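Long-range contact in protein CsuE (PDB 6FJY), which forms the tip adhesion subunit of archaic chaperone-usher Csu pili in Acinetobacter baumannii and probably mediates attachment during biofilm formation: residues L73-E78 / L104-R109. Residues are numbered along the deposited sequence; the frame is centred on the assembly and turned at random.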
ATOM      1  N   LEU D  73      18.463  13.603   7.021  1.00 70.23           N
ATOM      2  CA  LEU D  73      19.129  13.740   8.304  1.00 73.02           C
ATOM      3  C   LEU D  73      20.145  12.623   8.480  1.00 60.19           C
ATOM      4  O   LEU D  73      19.946  11.503   8.004  1.00 58.05           O
ATOM      5  CB  LEU D  73      18.121  13.718   9.468  1.00 85.82           C
ATOM      6  CG  LEU D  73      17.010  14.776   9.531  1.00 90.01           C
ATOM      7  CD1 LEU D  73      15.730  14.273   8.896  1.00 80.45           C
ATOM      8  CD2 LEU D  73      16.765  15.186  10.977  1.00 91.85           C
ATOM      9  N   ASP D  74      21.233  12.941   9.188  1.00 65.00           N
ATOM     10  CA  ASP D  74      22.340  12.019   9.403  1.00 65.74           C
ATOM     11  C   ASP D  74      22.036  11.080  10.565  1.00 66.16           C
ATOM     12  O   ASP D  74      20.934  11.064  11.114  1.00 60.35           O
ATOM     13  CB  ASP D  74      23.638  12.788   9.646  1.00 75.05           C
ATOM     14  CG  ASP D  74      23.547  13.736  10.835  1.00 77.02           C
ATOM     15  OD1 ASP D  74      22.547  13.667  11.577  1.00 64.14           O
ATOM     16  OD2 ASP D  74      24.474  14.558  11.023  1.00 70.78           O
ATOM     17  N   SER D  75      23.042  10.306  10.972  1.00 74.82           N
ATOM     18  CA  SER D  75      22.846   9.267  11.973  1.00 70.78           C
ATOM     19  C   SER D  75      22.542   9.825  13.360  1.00 70.46           C
ATOM     20  O   SER D  75      22.098   9.072  14.229  1.00 60.04           O
ATOM     21  CB  SER D  75      24.083   8.367  12.026  1.00 73.01           C
ATOM     22  OG  SER D  75      24.398   7.869  10.737  1.00 67.80           O
ATOM     23  N   ASN D  76      22.784  11.113  13.598  1.00 83.31           N
ATOM     24  CA  ASN D  76      22.446  11.746  14.866  1.00 91.20           C
ATOM     25  C   ASN D  76      21.171  12.580  14.772  1.00 78.24           C
ATOM     26  O   ASN D  76      20.940  13.448  15.619  1.00 77.24           O
ATOM     27  CB  ASN D  76      23.612  12.608  15.349  1.00 95.92           C
ATOM     28  CG  ASN D  76      24.853  11.794  15.652  1.00 96.25           C
ATOM     29  OD1 ASN D  76      24.822  10.865  16.466  1.00 81.73           O
ATOM     30  ND2 ASN D  76      25.957  12.138  14.997  1.00110.85           N
ATOM     31  N   ASN D  77      20.349  12.328  13.752  1.00 83.12           N
ATOM     32  CA  ASN D  77      19.134  13.095  13.458  1.00 81.68           C
ATOM     33  C   ASN D  77      19.416  14.588  13.282  1.00 81.84           C
ATOM     34  O   ASN D  77      18.617  15.439  13.672  1.00 77.20           O
ATOM     35  CB  ASN D  77      18.051  12.859  14.514  1.00 79.17           C
ATOM     36  CG  ASN D  77      17.003  11.853  14.055  1.00 92.99           C
ATOM     37  OD1 ASN D  77      15.999  12.220  13.438  1.00 92.33           O
ATOM     38  ND2 ASN D  77      17.241  10.577  14.337  1.00100.47           N
ATOM     39  N   GLU D  78      20.544  14.910  12.651  1.00 92.40           N
ATOM     40  CA  GLU D  78      20.867  16.278  12.268  1.00 85.32           C
ATOM     41  C   GLU D  78      20.707  16.466  10.765  1.00 77.77           C
ATOM     42  O   GLU D  78      21.127  15.618   9.970  1.00 79.76           O
ATOM     43  CB  GLU D  78      22.287  16.656  12.690  1.00 88.24           C
ATOM     44  CG  GLU D  78      22.437  16.855  14.181  1.00 89.58           C
ATOM     45  CD  GLU D  78      23.621  17.723  14.533  1.00101.01           C
ATOM     46  OE1 GLU D  78      24.738  17.429  14.055  1.00103.78           O
ATOM     47  OE2 GLU D  78      23.433  18.709  15.282  1.00105.16           O
ATOM     48  N   LEU D 104      25.587   2.513   8.120  1.00 58.56           N
ATOM     49  CA  LEU D 104      25.401   3.772   8.807  1.00 69.31           C
ATOM     50  C   LEU D 104      24.136   4.406   8.255  1.00 68.01           C
ATOM     51  O   LEU D 104      24.047   4.625   7.041  1.00 59.75           O
ATOM     52  CB  LEU D 104      26.594   4.686   8.614  1.00 74.84           C
ATOM     53  CG  LEU D 104      26.546   5.918   9.505  1.00 70.65           C
ATOM     54  CD1 LEU D 104      26.561   5.518  10.975  1.00 59.22           C
ATOM     55  CD2 LEU D 104      27.705   6.811   9.180  1.00 64.97           C
ATOM     56  N   PRO D 105      23.119   4.649   9.080  1.00 72.70           N
ATOM     57  CA  PRO D 105      21.834   5.103   8.549  1.00 63.36           C
ATOM     58  C   PRO D 105      21.710   6.614   8.488  1.00 64.86           C
ATOM     59  O   PRO D 105      22.196   7.350   9.349  1.00 58.38           O
ATOM     60  CB  PRO D 105      20.832   4.523   9.556  1.00 62.71           C
ATOM     61  CG  PRO D 105      21.580   4.531  10.837  1.00 64.77           C
ATOM     62  CD  PRO D 105      23.014   4.237  10.492  1.00 63.86           C
ATOM     63  N   PHE D 106      21.068   7.065   7.420  1.00 73.77           N
ATOM     64  CA  PHE D 106      20.493   8.393   7.310  1.00 65.55           C
ATOM     65  C   PHE D 106      18.975   8.252   7.302  1.00 58.34           C
ATOM     66  O   PHE D 106      18.431   7.149   7.188  1.00 53.09           O
ATOM     67  CB  PHE D 106      20.974   9.112   6.041  1.00 60.97           C
ATOM     68  CG  PHE D 106      22.349   9.727   6.147  1.00 75.42           C
ATOM     69  CD1 PHE D 106      23.193   9.433   7.204  1.00 84.24           C
ATOM     70  CD2 PHE D 106      22.788  10.618   5.180  1.00 76.17           C
ATOM     71  CE1 PHE D 106      24.454  10.010   7.286  1.00 80.66           C
ATOM     72  CE2 PHE D 106      24.042  11.198   5.258  1.00 84.41           C
ATOM     73  CZ  PHE D 106      24.877  10.892   6.312  1.00 76.47           C
ATOM     74  N   TYR D 107      18.289   9.386   7.393  1.00 53.93           N
ATOM     75  CA  TYR D 107      16.847   9.386   7.561  1.00 67.54           C
ATOM     76  C   TYR D 107      16.223  10.378   6.594  1.00 72.89           C
ATOM     77  O   TYR D 107      16.746  11.478   6.391  1.00 60.63           O
ATOM     78  CB  TYR D 107      16.448   9.722   9.018  1.00 55.44           C
ATOM     79  CG  TYR D 107      17.016   8.744  10.035  1.00 68.10           C
ATOM     80  CD1 TYR D 107      16.324   7.591  10.388  1.00 67.23           C
ATOM     81  CD2 TYR D 107      18.261   8.965  10.623  1.00 74.36           C
ATOM     82  CE1 TYR D 107      16.854   6.695  11.310  1.00 70.62           C
ATOM     83  CE2 TYR D 107      18.798   8.071  11.544  1.00 62.54           C
ATOM     84  CZ  TYR D 107      18.092   6.943  11.884  1.00 63.69           C
ATOM     85  OH  TYR D 107      18.624   6.059  12.793  1.00 64.00           O
ATOM     86  N   ILE D 108      15.107   9.974   5.998  1.00 75.65           N
ATOM     87  CA  ILE D 108      14.269  10.860   5.208  1.00 70.01           C
ATOM     88  C   ILE D 108      13.109  11.338   6.073  1.00 70.03           C
ATOM     89  O   ILE D 108      12.416  10.537   6.716  1.00 52.75           O
ATOM     90  CB  ILE D 108      13.755  10.165   3.938  1.00 71.58           C
ATOM     91  CG1 ILE D 108      14.922   9.741   3.049  1.00 89.56           C
ATOM     92  CG2 ILE D 108      12.836  11.090   3.176  1.00 72.64           C
ATOM     93  CD1 ILE D 108      14.490   9.176   1.712  1.00 93.47           C
ATOM     94  N   ARG D 109      12.897  12.642   6.078  1.00 78.93           N
ATOM     95  CA  ARG D 109      11.774  13.279   6.752  1.00 71.70           C
ATOM     96  C   ARG D 109      10.890  13.923   5.691  1.00 65.49           C
ATOM     97  O   ARG D 109      11.322  14.847   4.994  1.00 62.65           O
ATOM     98  CB  ARG D 109      12.264  14.325   7.760  1.00 72.52           C
ATOM     99  CG  ARG D 109      11.154  14.947   8.601  1.00 88.47           C
ATOM    100  CD  ARG D 109      11.695  15.931   9.631  1.00 87.54           C
ATOM    101  NE  ARG D 109      12.479  15.275  10.677  1.00 81.24           N
ATOM    102  CZ  ARG D 109      13.216  15.927  11.575  1.00 93.86           C
ATOM    103  NH1 ARG D 109      13.271  17.255  11.562  1.00 94.46           N
ATOM    104  NH2 ARG D 109      13.893  15.251  12.490  1.00100.75           N
TER
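Residues 73-78 of CsuE illustrate how a strand can leave its antiparallel neighbour by a tight turn while side chains keep hold of it. L73 forms the last bridge, a hydrogen-bonded pair with Y107: L73 N gives to Y107 O at 2.8 Å, and Y107 N returns the bond to L73 O, both in the carbonyl planes. The L73 and Y107 side chains share one face of this pairing, and the leucine side chain crosses that of R109 obliquely and sets its methyls over one face of the guanidinium, toward the rim, CD2 3.2 Å from R109 NH2. At D74 the chain turns. Its CA sits above one face of the F106 ring, off centre toward the rim, in a CH-pi contact 3.8 Å from the centroid. Its carboxylate, with CG in the crowded position between backbone N and carbonyl carbon (chi1 58°), folds back over the type I turn D74-N77, where OD1 accepts E78 N at 2.6 Å and, weakly, N76 N. D74 O, which accepts N77 N, also lies in the plane of the Y107 ring at its edge, 3.4 Å from CD2. S75 makes the remaining polar link: OG, anti to its own carbonyl carbon, donates to P105 O at 2.7 Å from above the carbonyl plane, while CG and CD1 of L104 pack against the S75 hydroxyl itself. N77, in a left-handed backbone conformation, lays ND2 over one face of Y107, amide and ring planes 24° apart. Strand 103-110, thus paired with the end of strand 67-73, is bonded along its other edge to strand 24-31 through L104, F106 and I108, consistent with an Ig-like beta sandwich. F106 also packs on F29 and meets the ring of Y50, whose hydroxyl is hydrogen-bonded to D74 OD2, joining the turn to strand 47-54.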